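Local coordinates for capsid protein (Macrobrachium rosenbergii nodavirus, PDB 5YKU) that forms the protruding domain of the viral capsid, which probably builds the dimeric spikes on the outside of the particle, at residues A[46-51]-A[111-116]; A[57-62]-A[72-77]. One frame throughout, in Å; residues are numbered along the deposited sequence.

Contact 1: A[46-51]-A[111-116]; sequences PYMDRV and KPYQYR
The guanidinium of Arg50 lies flat on the ring of Tyr113, their planes 18° apart, with Arg50 CZ 3.4 Å from Tyr113 CE1. The chain runs extended from CG to NE, CG anti to the backbone N (chi1 -176°), and the edge of the guanidinium meets main-chain oxygens: Arg50 NE and NH2 both donate to Lys111 O, the latter at 2.9 Å and only modestly tilted from the carbonyl plane, whereas NE stands well above it and also has a weak bond to Pro112 O. Outside the two segments, Arg50 NH2 also bonds Gln57 OE1, NH1 forms a salt bridge with Asp76 OD2, and Tyr113 OH bonds Gln57 O.

Here strands 41-47 and 114-121, neighbours in the antiparallel sheet of the all-beta P-domain, part into loops, and side chains take over from backbone pairing. Gln114 shows how a side chain stands in for a strand: OE1 accepts from Asp49 N at 2.9 Å and NE2 donates to Asp49 O at 3.0 Å. A water joins the same OE1 to Tyr47 O. Nearer its root, Gln114 CB makes a CH-pi contact over one face of the Tyr47 ring, 3.7 Å from the centroid; on the opposite face the Arg116 guanidinium makes a cation-pi contact, CZ 5.0 Å from the centroid, and its NH1 is held by Ala13 O. Alongside Tyr113, the selenomethionine Met48 brings its CE to within 3.7 Å of Tyr113 CE1.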
loop_
_atom_site.group_PDB
_atom_site.type_symbol
_atom_site.label_atom_id
_atom_site.label_comp_id
_atom_site.label_asym_id
_atom_site.label_seq_id
_atom_site.Cartn_x
_atom_site.Cartn_y
_atom_site.Cartn_z
ATOM N N PRO A 46 -2.152 -4.371 3.156
ATOM C CA PRO A 46 -3.272 -4.569 2.252
ATOM C C PRO A 46 -4.534 -4.790 2.981
ATOM O O PRO A 46 -4.524 -5.334 4.089
ATOM C CB PRO A 46 -2.858 -5.776 1.438
ATOM C CG PRO A 46 -2.022 -6.605 2.430
ATOM C CD PRO A 46 -1.329 -5.582 3.276
ATOM N N TYR A 47 -5.632 -4.423 2.397
ATOM C CA TYR A 47 -6.976 -4.896 2.836
ATOM C C TYR A 47 -7.751 -5.200 1.599
ATOM O O TYR A 47 -7.316 -4.883 0.475
ATOM C CB TYR A 47 -7.696 -3.918 3.789
ATOM C CG TYR A 47 -8.355 -2.720 3.147
ATOM C CD1 TYR A 47 -9.717 -2.798 2.800
ATOM C CD2 TYR A 47 -7.728 -1.525 2.909
ATOM C CE1 TYR A 47 -10.383 -1.723 2.233
ATOM C CE2 TYR A 47 -8.346 -0.459 2.340
ATOM C CZ TYR A 47 -9.671 -0.601 1.991
ATOM O OH TYR A 47 -10.303 0.519 1.394
HETATM N N MSE A 48 -8.894 -5.804 1.720
HETATM C CA MSE A 48 -9.750 -6.128 0.592
HETATM C C MSE A 48 -11.190 -5.921 0.955
HETATM O O MSE A 48 -11.738 -6.461 1.923
HETATM C CB MSE A 48 -9.466 -7.531 0.077
HETATM C CG MSE A 48 -9.986 -7.789 -1.295
HETATM SE SE MSE A 48 -9.146 -9.396 -2.109
HETATM C CE MSE A 48 -7.361 -8.690 -2.394
ATOM N N ASP A 49 -11.879 -5.229 0.049
ATOM C CA ASP A 49 -13.332 -5.114 0.050
ATOM C C ASP A 49 -13.665 -4.969 -1.424
ATOM O O ASP A 49 -13.759 -3.831 -1.927
ATOM C CB ASP A 49 -13.820 -3.933 0.904
ATOM C CG ASP A 49 -15.273 -3.796 0.811
ATOM O OD1 ASP A 49 -16.001 -4.639 0.340
ATOM O OD2 ASP A 49 -15.827 -2.742 1.363
ATOM N N ARG A 50 -13.733 -6.079 -2.133
ATOM C CA ARG A 50 -13.560 -6.032 -3.598
ATOM C C ARG A 50 -14.057 -7.291 -4.215
ATOM O O ARG A 50 -13.630 -8.413 -3.840
ATOM C CB ARG A 50 -12.076 -5.875 -3.873
ATOM C CG ARG A 50 -11.696 -5.721 -5.333
ATOM C CD ARG A 50 -10.190 -5.700 -5.480
ATOM N NE ARG A 50 -9.704 -5.588 -6.852
ATOM C CZ ARG A 50 -9.503 -6.586 -7.700
ATOM N NH1 ARG A 50 -9.885 -7.824 -7.432
ATOM N NH2 ARG A 50 -8.932 -6.307 -8.860
ATOM N N VAL A 51 -14.978 -7.196 -5.161
ATOM C CA VAL A 51 -15.436 -8.304 -5.916
ATOM C C VAL A 51 -14.313 -8.888 -6.726
ATOM O O VAL A 51 -13.592 -8.159 -7.412
ATOM C CB VAL A 51 -16.632 -7.930 -6.784
ATOM C CG1 VAL A 51 -17.038 -9.027 -7.732
ATOM C CG2 VAL A 51 -17.786 -7.429 -5.972
ATOM N N LYS A 111 -10.813 -3.350 -10.971
ATOM C CA LYS A 111 -11.057 -2.659 -9.705
ATOM C C LYS A 111 -9.755 -2.448 -8.948
ATOM O O LYS A 111 -8.896 -3.375 -8.940
ATOM C CB LYS A 111 -12.013 -3.413 -8.845
ATOM C CG LYS A 111 -13.367 -3.617 -9.551
ATOM C CD LYS A 111 -14.352 -4.260 -8.681
ATOM C CE LYS A 111 -15.716 -4.453 -9.379
ATOM N NZ LYS A 111 -15.648 -5.521 -10.413
ATOM N N PRO A 112 -9.531 -1.363 -8.298
ATOM C CA PRO A 112 -8.284 -1.141 -7.569
ATOM C C PRO A 112 -8.109 -2.126 -6.426
ATOM O O PRO A 112 -9.065 -2.566 -5.792
ATOM C CB PRO A 112 -8.389 0.257 -7.031
ATOM C CG PRO A 112 -9.435 0.949 -7.931
ATOM C CD PRO A 112 -10.364 -0.104 -8.362
ATOM N N TYR A 113 -6.852 -2.477 -6.190
ATOM C CA TYR A 113 -6.490 -3.065 -4.906
ATOM C C TYR A 113 -6.316 -1.944 -3.923
ATOM O O TYR A 113 -6.146 -0.744 -4.282
ATOM C CB TYR A 113 -5.260 -3.935 -5.080
ATOM C CG TYR A 113 -5.592 -5.252 -5.786
ATOM C CD1 TYR A 113 -6.504 -6.124 -5.185
ATOM C CD2 TYR A 113 -5.003 -5.631 -6.951
ATOM C CE1 TYR A 113 -6.841 -7.374 -5.774
ATOM C CE2 TYR A 113 -5.319 -6.863 -7.571
ATOM C CZ TYR A 113 -6.248 -7.694 -6.969
ATOM O OH TYR A 113 -6.588 -8.899 -7.506
ATOM N N GLN A 114 -6.369 -2.282 -2.624
ATOM C CA GLN A 114 -6.663 -1.330 -1.520
ATOM C C GLN A 114 -5.667 -1.468 -0.420
ATOM O O GLN A 114 -5.202 -2.557 -0.094
ATOM C CB GLN A 114 -8.064 -1.651 -0.998
ATOM C CG GLN A 114 -9.172 -1.470 -2.080
ATOM C CD GLN A 114 -10.348 -2.338 -1.799
ATOM O OE1 GLN A 114 -10.252 -3.581 -1.671
ATOM N NE2 GLN A 114 -11.536 -1.784 -1.737
ATOM N N TYR A 115 -5.319 -0.365 0.200
ATOM C CA TYR A 115 -4.333 -0.314 1.232
ATOM C C TYR A 115 -4.779 0.504 2.421
ATOM O O TYR A 115 -5.658 1.363 2.338
ATOM C CB TYR A 115 -2.982 0.215 0.691
ATOM C CG TYR A 115 -3.004 1.679 0.351
ATOM C CD1 TYR A 115 -2.944 2.666 1.316
ATOM C CD2 TYR A 115 -3.028 2.078 -0.993
ATOM C CE1 TYR A 115 -2.899 4.025 0.900
ATOM C CE2 TYR A 115 -3.090 3.366 -1.379
ATOM C CZ TYR A 115 -2.992 4.337 -0.415
ATOM O OH TYR A 115 -3.035 5.689 -0.818
ATOM N N ARG A 116 -4.186 0.186 3.593
ATOM C CA ARG A 116 -4.427 0.858 4.892
ATOM C C ARG A 116 -3.095 1.272 5.456
ATOM O O ARG A 116 -2.190 0.429 5.545
ATOM C CB ARG A 116 -5.190 -0.073 5.804
ATOM C CG ARG A 116 -5.463 0.562 7.168
ATOM C CD ARG A 116 -6.187 -0.439 8.099
ATOM N NE ARG A 116 -7.397 -0.977 7.522
ATOM C CZ ARG A 116 -8.533 -0.346 7.357
ATOM N NH1 ARG A 116 -8.736 0.851 7.834
ATOM N NH2 ARG A 116 -9.530 -1.030 6.780
HETATM O O HOH W 1 -7.815 -4.828 -2.251
HETATM O O HOH W 2 -13.373 -7.315 -10.085
#

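Contact 2: A[57-62]-A[72-77]; sequences QKCTIT and ISYFDT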
loop_
_atom_site.group_PDB
_atom_site.type_symbol
_atom_site.label_atom_id
_atom_site.label_comp_id
_atom_site.label_asym_id
_atom_site.label_seq_id
_atom_site.Cartn_x
_atom_site.Cartn_y
_atom_site.Cartn_z
ATOM N N GLN A 57 -5.954 -11.509 -11.200
ATOM C CA GLN A 57 -5.347 -10.197 -11.165
ATOM C C GLN A 57 -4.315 -10.172 -10.055
ATOM O O GLN A 57 -4.630 -10.039 -8.852
ATOM C CB GLN A 57 -6.450 -9.113 -11.075
ATOM C CG GLN A 57 -7.313 -9.131 -12.302
ATOM C CD GLN A 57 -8.395 -8.104 -12.387
ATOM O OE1 GLN A 57 -8.861 -7.579 -11.334
ATOM N NE2 GLN A 57 -8.825 -7.809 -13.552
ATOM N N LYS A 58 -3.048 -10.351 -10.382
ATOM C CA LYS A 58 -1.951 -10.391 -9.443
ATOM C C LYS A 58 -1.252 -9.043 -9.354
ATOM O O LYS A 58 -0.928 -8.431 -10.400
ATOM C CB LYS A 58 -0.890 -11.406 -9.915
ATOM C CG LYS A 58 0.224 -11.635 -8.889
ATOM C CD LYS A 58 1.312 -12.616 -9.424
ATOM C CE LYS A 58 2.375 -12.827 -8.431
ATOM N NZ LYS A 58 3.328 -13.816 -9.096
ATOM N N CYS A 59 -1.023 -8.568 -8.133
ATOM C CA CYS A 59 -0.263 -7.334 -7.948
ATOM C C CYS A 59 0.704 -7.509 -6.800
ATOM O O CYS A 59 0.310 -8.055 -5.760
ATOM C CB CYS A 59 -1.285 -6.201 -7.623
ATOM S SG CYS A 59 -0.462 -4.619 -7.223
ATOM N N THR A 60 1.909 -7.080 -7.013
ATOM C CA THR A 60 2.963 -7.112 -5.995
ATOM C C THR A 60 3.537 -5.751 -5.807
ATOM O O THR A 60 3.829 -5.057 -6.854
ATOM C CB THR A 60 4.080 -8.099 -6.383
ATOM O OG1 THR A 60 3.520 -9.348 -6.764
ATOM C CG2 THR A 60 5.020 -8.326 -5.283
ATOM N N ILE A 61 3.725 -5.294 -4.603
ATOM C CA ILE A 61 4.140 -3.914 -4.307
ATOM C C ILE A 61 5.305 -3.910 -3.403
ATOM O O ILE A 61 5.343 -4.629 -2.402
ATOM C CB ILE A 61 2.989 -3.109 -3.694
ATOM C CG1 ILE A 61 1.786 -3.321 -4.672
ATOM C CG2 ILE A 61 3.419 -1.663 -3.435
ATOM C CD1 ILE A 61 0.690 -2.450 -4.356
ATOM N N THR A 62 6.289 -3.042 -3.719
ATOM C CA THR A 62 7.389 -2.743 -2.839
ATOM C C THR A 62 7.527 -1.219 -2.734
ATOM O O THR A 62 6.939 -0.489 -3.569
ATOM C CB THR A 62 8.693 -3.397 -3.353
ATOM O OG1 THR A 62 8.969 -2.888 -4.671
ATOM C CG2 THR A 62 8.643 -4.867 -3.333
ATOM N N ILE A 72 4.030 -6.373 -0.476
ATOM C CA ILE A 72 2.599 -6.612 -0.400
ATOM C C ILE A 72 2.118 -7.400 -1.630
ATOM O O ILE A 72 2.534 -7.096 -2.752
ATOM C CB ILE A 72 1.788 -5.323 -0.234
ATOM C CG1 ILE A 72 2.070 -4.703 1.093
ATOM C CG2 ILE A 72 0.304 -5.556 -0.415
ATOM C CD1 ILE A 72 1.499 -3.347 1.364
ATOM N N SER A 73 1.272 -8.411 -1.390
ATOM C CA SER A 73 0.759 -9.241 -2.445
ATOM C C SER A 73 -0.720 -9.221 -2.489
ATOM O O SER A 73 -1.401 -9.469 -1.444
ATOM C CB SER A 73 1.191 -10.669 -2.273
ATOM O OG SER A 73 2.574 -10.842 -2.531
ATOM N N TYR A 74 -1.338 -9.052 -3.679
ATOM C CA TYR A 74 -2.748 -9.203 -3.936
ATOM C C TYR A 74 -2.976 -10.264 -4.973
ATOM O O TYR A 74 -2.281 -10.305 -5.996
ATOM C CB TYR A 74 -3.369 -7.931 -4.437
ATOM C CG TYR A 74 -3.240 -6.739 -3.510
ATOM C CD1 TYR A 74 -4.212 -6.455 -2.539
ATOM C CD2 TYR A 74 -2.189 -5.876 -3.664
ATOM C CE1 TYR A 74 -4.082 -5.357 -1.712
ATOM C CE2 TYR A 74 -2.074 -4.747 -2.856
ATOM C CZ TYR A 74 -3.017 -4.490 -1.894
ATOM O OH TYR A 74 -2.888 -3.386 -1.067
ATOM N N PHE A 75 -4.018 -11.061 -4.811
ATOM C CA PHE A 75 -4.507 -11.995 -5.864
ATOM C C PHE A 75 -5.905 -12.291 -5.567
ATOM O O PHE A 75 -6.255 -12.563 -4.410
ATOM C CB PHE A 75 -3.674 -13.277 -5.902
ATOM C CG PHE A 75 -3.866 -14.073 -7.156
ATOM C CD1 PHE A 75 -3.428 -13.542 -8.356
ATOM C CD2 PHE A 75 -4.484 -15.249 -7.200
ATOM C CE1 PHE A 75 -3.489 -14.256 -9.545
ATOM C CE2 PHE A 75 -4.621 -15.966 -8.415
ATOM C CZ PHE A 75 -4.070 -15.509 -9.554
ATOM N N ASP A 76 -6.795 -12.278 -6.560
ATOM C CA ASP A 76 -8.236 -12.352 -6.321
ATOM C C ASP A 76 -8.905 -13.622 -6.701
ATOM O O ASP A 76 -10.108 -13.686 -6.535
ATOM C CB ASP A 76 -8.885 -11.130 -6.974
ATOM C CG ASP A 76 -8.813 -11.110 -8.491
ATOM O OD1 ASP A 76 -8.095 -11.975 -9.074
ATOM O OD2 ASP A 76 -9.549 -10.225 -9.079
ATOM N N THR A 77 -8.227 -14.604 -7.234
ATOM C CA THR A 77 -8.914 -15.745 -7.865
ATOM C C THR A 77 -8.441 -17.026 -7.287
ATOM O O THR A 77 -7.265 -17.429 -7.449
ATOM C CB THR A 77 -8.694 -15.745 -9.393
ATOM O OG1 THR A 77 -9.120 -14.475 -9.944
ATOM C CG2 THR A 77 -9.430 -16.847 -10.046
HETATM O O HOH W 3 2.547 -11.247 -5.164
#
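Strands 57-62 and 72-75 run antiparallel, their axes 4.8 Å apart at closest approach, as the two arms of a beta hairpin in which Cys59 with Tyr74 and Ile61 with Ile72 form hydrogen-bonded pairs flanking the non-hydrogen-bonded pair Thr60 with Ser73. On the face carrying Cys59, Ile61, Ile72 and Tyr74, the contact is apolar: Ile61 CD1 meets the edge of the Tyr74 ring, 3.9 Å from CE2, and Cys59 CB lies 4.1 Å from Tyr74 CD2, its sulfur oblique to the ring. Beyond the hairpin, Tyr74 OH bonds Gln114 O and Trp19 NE1. The other face is polar at Thr60 and Ser73, whose hydroxyls share one water, 2.7 Å from both Thr60 OG1 and Ser73 OG. Farther along, Phe75 turns its ring edge to Lys58, with CD1 3.6 Å from Lys58 CA.

Beyond the last backbone pair a carboxylate continues the bonding. Asp76 CG sits between the backbone N and the carbonyl carbon (chi1 67°), and OD1 accepts from Gln57 N at 3.1 Å and from Thr77 OG1, the two donors on opposite faces of the carboxylate plane. With OD2 bound by Arg50 and Ser53, this buried acid is probably stabilised as the anion.

How the contacts relate
Contacts 1 and 2 lie in one antiparallel sheet, their centres about 10 Å apart, and contact 2 is nested along the chain within the loop that contact 1 closes. Strand 41-47 leads on to the 57-63 and 69-75 hairpin, and strand 114-121 returns at the end to pair with 41-47; across the sheet, strand 81-89 separates 41-47 from 69-75. The two contacts nevertheless touch directly. Two tyrosine hydroxyls, one from each contact, reach main-chain oxygens of the other; the rings of Tyr113 and Tyr74 stack on each other, and Pro46 packs on Tyr74. Segments distant in sequence are thereby joined within the same sheet.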